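Side-chain contacts in M32 carboxypeptidase (Pyrococcus furiosus, PDB 1KA2), which releases amino acids one at a time from the C-terminus of peptides, using a cobalt-dependent HEXXH active site of broad specificity: residues P185-I190 with D355-N360; L318-L323 with E336-Y341. All blocks are in the same frame, centred on the assembly; numbering follows the deposited sequence.

Both contacts are apolar and bury small areas, 161 Å² in contact 1 and 101 Å² in contact 2, and both lie within a single chain, away from the metal site. Contact 1 joins helix 169-192 to the turn leading into helix 359-375, far apart in sequence; it is wholly buried, and one of its segments also carries hydrogen bonds to an aspartate. Contact 2 pairs helices 313-326 and 335-342, near neighbours along the chain; though mostly buried, it has a partly exposed tyrosine and its centre lies farther from the chain centre, about 26 Å against 21 Å. The two share no element, although helix 335-342 is followed in the chain by helix 359-375.

Contact 1: residues P185-I190 with D355-N360; sequences PLLDKI and DVVTYN
Apolar packing joins the two segments: the CD1 methyl of Leu187 reaches both Val357 CG1, at 3.8 Å, and Thr358 CG2, also at 3.8 Å, its side chain slanting across the two. With CG anti to the backbone N (chi1 172°), Leu187 extends from helix 169-192 to these two methyls. One turn on, Ile190 CD1 approaches the same Val357 CG1 more loosely, at 4.3 Å, so the valine methyl meets two residues of one helical face. Helix 383-395 adds Leu395 against Leu187 and Thr358, while Tyr498 of the C-terminal helix 488-498 lies on Ile190 and Val357. The contact is a buried one in this largely helical M32 peptidase, at the turn where the I/NRXXA/SD motif ends with Asp355. Hydrogen bonds lie within 355-360. Thr358 N to Asp355 OD2, at 2.9 Å, makes an Asx motif, the donor meeting the oxygen from above the carboxylate plane, 42° out of it; a weak bond from Val357 N reaches the same oxygen. The hydroxyl Thr358 OG1 comes to 2.5 Å of Asp355 OD1, so short that the exact length is doubtful; OD1 is also bonded to Arg346 N.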
loop_
_atom_site.group_PDB
_atom_site.type_symbol
_atom_site.label_atom_id
_atom_site.label_comp_id
_atom_site.label_asym_id
_atom_site.label_seq_id
_atom_site.Cartn_x
_atom_site.Cartn_y
_atom_site.Cartn_z
ATOM N N PRO A 185 28.540 -28.863 24.346
ATOM C CA PRO A 185 28.594 -29.419 25.701
ATOM C C PRO A 185 27.708 -28.643 26.674
ATOM O O PRO A 185 26.987 -29.235 27.483
ATOM C CB PRO A 185 30.079 -29.337 26.047
ATOM C CG PRO A 185 30.539 -28.135 25.273
ATOM C CD PRO A 185 29.851 -28.329 23.942
ATOM N N LEU A 186 27.753 -27.317 26.577
ATOM C CA LEU A 186 26.952 -26.461 27.444
ATOM C C LEU A 186 25.496 -26.897 27.356
ATOM O O LEU A 186 24.782 -26.923 28.358
ATOM C CB LEU A 186 27.092 -24.995 27.020
ATOM C CG LEU A 186 27.015 -23.957 28.144
ATOM C CD1 LEU A 186 27.091 -22.560 27.554
ATOM C CD2 LEU A 186 25.728 -24.137 28.934
ATOM N N LEU A 187 25.061 -27.242 26.148
ATOM C CA LEU A 187 23.691 -27.696 25.945
ATOM C C LEU A 187 23.459 -28.978 26.736
ATOM O O LEU A 187 22.532 -29.060 27.541
ATOM C CB LEU A 187 23.417 -27.960 24.461
ATOM C CG LEU A 187 22.071 -28.628 24.155
ATOM C CD1 LEU A 187 20.923 -27.723 24.593
ATOM C CD2 LEU A 187 21.981 -28.931 22.670
ATOM N N ASP A 188 24.308 -29.973 26.502
ATOM C CA ASP A 188 24.195 -31.254 27.194
ATOM C C ASP A 188 24.088 -31.054 28.705
ATOM O O ASP A 188 23.206 -31.619 29.352
ATOM C CB ASP A 188 25.405 -32.139 26.885
ATOM C CG ASP A 188 25.554 -32.436 25.404
ATOM O OD1 ASP A 188 24.613 -32.999 24.794
ATOM O OD2 ASP A 188 26.621 -32.109 24.849
ATOM N N LYS A 189 24.986 -30.246 29.262
ATOM C CA LYS A 189 24.981 -29.983 30.698
ATOM C C LYS A 189 23.649 -29.370 31.133
ATOM O O LYS A 189 23.045 -29.805 32.116
ATOM C CB LYS A 189 26.129 -29.039 31.070
ATOM C CG LYS A 189 26.359 -28.901 32.574
ATOM C CD LYS A 189 26.844 -30.215 33.186
ATOM C CE LYS A 189 26.118 -30.534 34.491
ATOM N NZ LYS A 189 26.578 -31.831 35.071
ATOM N N ILE A 190 23.196 -28.359 30.394
ATOM C CA ILE A 190 21.934 -27.691 30.699
ATOM C C ILE A 190 20.786 -28.695 30.712
ATOM O O ILE A 190 19.981 -28.730 31.641
ATOM C CB ILE A 190 21.611 -26.600 29.652
ATOM C CG1 ILE A 190 22.542 -25.401 29.836
ATOM C CG2 ILE A 190 20.153 -26.181 29.761
ATOM C CD1 ILE A 190 22.363 -24.323 28.785
ATOM N N ASP A 355 14.631 -23.052 20.870
ATOM C CA ASP A 355 15.009 -22.126 21.928
ATOM C C ASP A 355 16.333 -21.547 21.452
ATOM O O ASP A 355 16.882 -22.014 20.454
ATOM C CB ASP A 355 15.252 -22.890 23.223
ATOM C CG ASP A 355 16.303 -23.961 23.056
ATOM O OD1 ASP A 355 15.954 -25.074 22.607
ATOM O OD2 ASP A 355 17.484 -23.666 23.336
ATOM N N VAL A 356 16.869 -20.567 22.171
ATOM C CA VAL A 356 18.122 -19.941 21.758
ATOM C C VAL A 356 19.391 -20.800 21.841
ATOM O O VAL A 356 20.389 -20.509 21.164
ATOM C CB VAL A 356 18.404 -18.674 22.564
ATOM C CG1 VAL A 356 17.217 -17.744 22.504
ATOM C CG2 VAL A 356 18.741 -19.046 23.993
ATOM N N VAL A 357 19.367 -21.837 22.677
ATOM C CA VAL A 357 20.533 -22.697 22.836
ATOM C C VAL A 357 20.603 -23.765 21.740
ATOM O O VAL A 357 21.676 -24.063 21.227
ATOM C CB VAL A 357 20.530 -23.359 24.236
ATOM C CG1 VAL A 357 21.853 -24.079 24.482
ATOM C CG2 VAL A 357 20.307 -22.299 25.301
ATOM N N THR A 358 19.449 -24.310 21.363
ATOM C CA THR A 358 19.380 -25.334 20.319
ATOM C C THR A 358 19.231 -24.757 18.897
ATOM O O THR A 358 19.543 -25.432 17.915
ATOM C CB THR A 358 18.197 -26.310 20.578
ATOM O OG1 THR A 358 16.948 -25.620 20.407
ATOM C CG2 THR A 358 18.264 -26.863 21.998
ATOM N N TYR A 359 18.771 -23.512 18.788
ATOM C CA TYR A 359 18.569 -22.875 17.476
ATOM C C TYR A 359 19.726 -22.985 16.484
ATOM O O TYR A 359 19.558 -23.477 15.360
ATOM C CB TYR A 359 18.240 -21.384 17.639
ATOM C CG TYR A 359 17.877 -20.688 16.338
ATOM C CD1 TYR A 359 16.605 -20.826 15.778
ATOM C CD2 TYR A 359 18.805 -19.907 15.665
ATOM C CE1 TYR A 359 16.266 -20.198 14.575
ATOM C CE2 TYR A 359 18.484 -19.279 14.462
ATOM C CZ TYR A 359 17.215 -19.428 13.923
ATOM O OH TYR A 359 16.903 -18.803 12.742
ATOM N N ASN A 360 20.899 -22.511 16.886
ATOM C CA ASN A 360 22.035 -22.544 15.983
ATOM C C ASN A 360 22.454 -23.924 15.441
ATOM O O ASN A 360 23.176 -24.006 14.447
ATOM C CB ASN A 360 23.214 -21.814 16.628
ATOM C CG ASN A 360 23.006 -20.303 16.650
ATOM O OD1 ASN A 360 22.633 -19.712 15.638
ATOM N ND2 ASN A 360 23.250 -19.676 17.793
#

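Contact 2: residues L318-L323 with E336-Y341; sequences LIYPVL and EDVYLY
Val338 meets Leu323 and Tyr320 with a different methyl for each, and it is the residue through which 336-341 touches 318-323. The closer meeting is on the buried side, where Leu323 CD1 and Val338 CG1 come tip to tip at 4.0 Å. Leu323 has CG anti to its carbonyl carbon (chi1 -68°), which brings CD1 up to the valine. Phe260 lies against Leu323, and Val316, from the same helix as Leu323, lies against Val338. The other side is looser and partly open to solvent. Here Val338 CG2 stands at the edge of the Tyr320 ring, near its plane, 4.2 Å from CD1 of Tyr320, so the methyl touches the rim and does not lie over a face. The ring swings out from helix 313-326 with CG anti to the backbone N (chi1 -176°), and its hydroxyl is tied to the carbonyl oxygen of Tyr333 in the connecting loop. Met330 of that loop touches both Tyr320 and Val338. The backbones stay well apart, the nearest CA atoms, those of Tyr320 and Val338, being 7.9 Å from each other. Together these parts form a helix-loop-helix unit, in which helices 313-326 and 335-342 are steeply inclined to each other and the loop 327-334 fills in beside them.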
loop_
_atom_site.group_PDB
_atom_site.type_symbol
_atom_site.label_atom_id
_atom_site.label_comp_id
_atom_site.label_asym_id
_atom_site.label_seq_id
_atom_site.Cartn_x
_atom_site.Cartn_y
_atom_site.Cartn_z
ATOM N N LEU A 318 9.394 -5.987 34.173
ATOM C CA LEU A 318 8.813 -4.784 33.582
ATOM C C LEU A 318 7.427 -4.983 32.978
ATOM O O LEU A 318 6.550 -4.128 33.105
ATOM C CB LEU A 318 9.746 -4.253 32.493
ATOM C CG LEU A 318 9.139 -3.167 31.593
ATOM C CD1 LEU A 318 8.796 -1.936 32.442
ATOM C CD2 LEU A 318 10.125 -2.825 30.470
ATOM N N ILE A 319 7.244 -6.113 32.304
ATOM C CA ILE A 319 5.982 -6.428 31.638
ATOM C C ILE A 319 5.007 -7.224 32.511
ATOM O O ILE A 319 3.792 -7.252 32.253
ATOM C CB ILE A 319 6.247 -7.247 30.351
ATOM C CG1 ILE A 319 7.457 -6.676 29.614
ATOM C CG2 ILE A 319 5.024 -7.220 29.439
ATOM C CD1 ILE A 319 7.385 -5.194 29.327
ATOM N N TYR A 320 5.545 -7.865 33.545
ATOM C CA TYR A 320 4.746 -8.692 34.442
ATOM C C TYR A 320 3.404 -8.069 34.843
ATOM O O TYR A 320 2.353 -8.692 34.686
ATOM C CB TYR A 320 5.551 -9.049 35.703
ATOM C CG TYR A 320 4.812 -9.987 36.618
ATOM C CD1 TYR A 320 4.488 -11.276 36.201
ATOM C CD2 TYR A 320 4.376 -9.568 37.877
ATOM C CE1 TYR A 320 3.746 -12.123 37.004
ATOM C CE2 TYR A 320 3.630 -10.411 38.693
ATOM C CZ TYR A 320 3.317 -11.688 38.248
ATOM O OH TYR A 320 2.572 -12.538 39.032
ATOM N N PRO A 321 3.421 -6.834 35.365
ATOM C CA PRO A 321 2.141 -6.231 35.755
ATOM C C PRO A 321 1.134 -6.108 34.610
ATOM O O PRO A 321 -0.070 -6.286 34.810
ATOM C CB PRO A 321 2.555 -4.879 36.352
ATOM C CG PRO A 321 3.904 -4.609 35.743
ATOM C CD PRO A 321 4.553 -5.961 35.718
ATOM N N VAL A 322 1.636 -5.823 33.413
ATOM C CA VAL A 322 0.788 -5.680 32.239
ATOM C C VAL A 322 0.162 -7.012 31.853
ATOM O O VAL A 322 -0.983 -7.066 31.398
ATOM C CB VAL A 322 1.589 -5.139 31.051
ATOM C CG1 VAL A 322 0.694 -5.020 29.828
ATOM C CG2 VAL A 322 2.175 -3.786 31.419
ATOM N N LEU A 323 0.926 -8.085 32.028
ATOM C CA LEU A 323 0.440 -9.422 31.721
ATOM C C LEU A 323 -0.718 -9.760 32.669
ATOM O O LEU A 323 -1.727 -10.332 32.259
ATOM C CB LEU A 323 1.571 -10.450 31.892
ATOM C CG LEU A 323 2.750 -10.431 30.913
ATOM C CD1 LEU A 323 3.697 -11.588 31.241
ATOM C CD2 LEU A 323 2.248 -10.559 29.478
ATOM N N GLU A 336 8.657 -15.450 38.030
ATOM C CA GLU A 336 9.689 -16.464 37.786
ATOM C C GLU A 336 9.100 -17.472 36.807
ATOM O O GLU A 336 9.798 -18.009 35.951
ATOM C CB GLU A 336 10.090 -17.184 39.083
ATOM C CG GLU A 336 11.464 -16.796 39.637
ATOM C CD GLU A 336 12.629 -17.200 38.734
ATOM O OE1 GLU A 336 12.775 -18.406 38.435
ATOM O OE2 GLU A 336 13.409 -16.309 38.329
ATOM N N ASP A 337 7.806 -17.723 36.946
ATOM C CA ASP A 337 7.110 -18.645 36.063
ATOM C C ASP A 337 7.181 -18.109 34.641
ATOM O O ASP A 337 7.327 -18.868 33.687
ATOM C CB ASP A 337 5.644 -18.784 36.482
ATOM C CG ASP A 337 5.434 -19.855 37.534
ATOM O OD1 ASP A 337 4.395 -19.809 38.227
ATOM O OD2 ASP A 337 6.300 -20.748 37.655
ATOM N N VAL A 338 7.073 -16.792 34.508
ATOM C CA VAL A 338 7.133 -16.169 33.198
ATOM C C VAL A 338 8.567 -16.245 32.707
ATOM O O VAL A 338 8.814 -16.487 31.526
ATOM C CB VAL A 338 6.670 -14.690 33.240
ATOM C CG1 VAL A 338 6.761 -14.080 31.845
ATOM C CG2 VAL A 338 5.225 -14.606 33.761
ATOM N N TYR A 339 9.514 -16.051 33.620
ATOM C CA TYR A 339 10.915 -16.125 33.240
ATOM C C TYR A 339 11.254 -17.503 32.669
ATOM O O TYR A 339 11.700 -17.601 31.529
ATOM C CB TYR A 339 11.839 -15.850 34.426
ATOM C CG TYR A 339 13.287 -15.874 34.011
ATOM C CD1 TYR A 339 13.850 -14.799 33.327
ATOM C CD2 TYR A 339 14.074 -17.008 34.218
ATOM C CE1 TYR A 339 15.164 -14.851 32.855
ATOM C CE2 TYR A 339 15.387 -17.073 33.746
ATOM C CZ TYR A 339 15.926 -15.995 33.067
ATOM O OH TYR A 339 17.219 -16.058 32.590
ATOM N N LEU A 340 11.050 -18.559 33.457
ATOM C CA LEU A 340 11.355 -19.919 33.006
ATOM C C LEU A 340 10.658 -20.226 31.674
ATOM O O LEU A 340 11.213 -20.888 30.801
ATOM C CB LEU A 340 10.936 -20.942 34.076
ATOM C CG LEU A 340 11.669 -20.862 35.430
ATOM C CD1 LEU A 340 11.025 -21.823 36.423
ATOM C CD2 LEU A 340 13.155 -21.194 35.255
ATOM N N TYR A 341 9.436 -19.728 31.535
ATOM C CA TYR A 341 8.643 -19.909 30.326
ATOM C C TYR A 341 9.380 -19.288 29.133
ATOM O O TYR A 341 9.572 -19.940 28.105
ATOM C CB TYR A 341 7.278 -19.250 30.552
ATOM C CG TYR A 341 6.380 -19.122 29.352
ATOM C CD1 TYR A 341 6.160 -20.201 28.492
ATOM C CD2 TYR A 341 5.699 -17.930 29.105
ATOM C CE1 TYR A 341 5.283 -20.092 27.417
ATOM C CE2 TYR A 341 4.819 -17.807 28.037
ATOM C CZ TYR A 341 4.613 -18.892 27.196
ATOM O OH TYR A 341 3.726 -18.768 26.148
#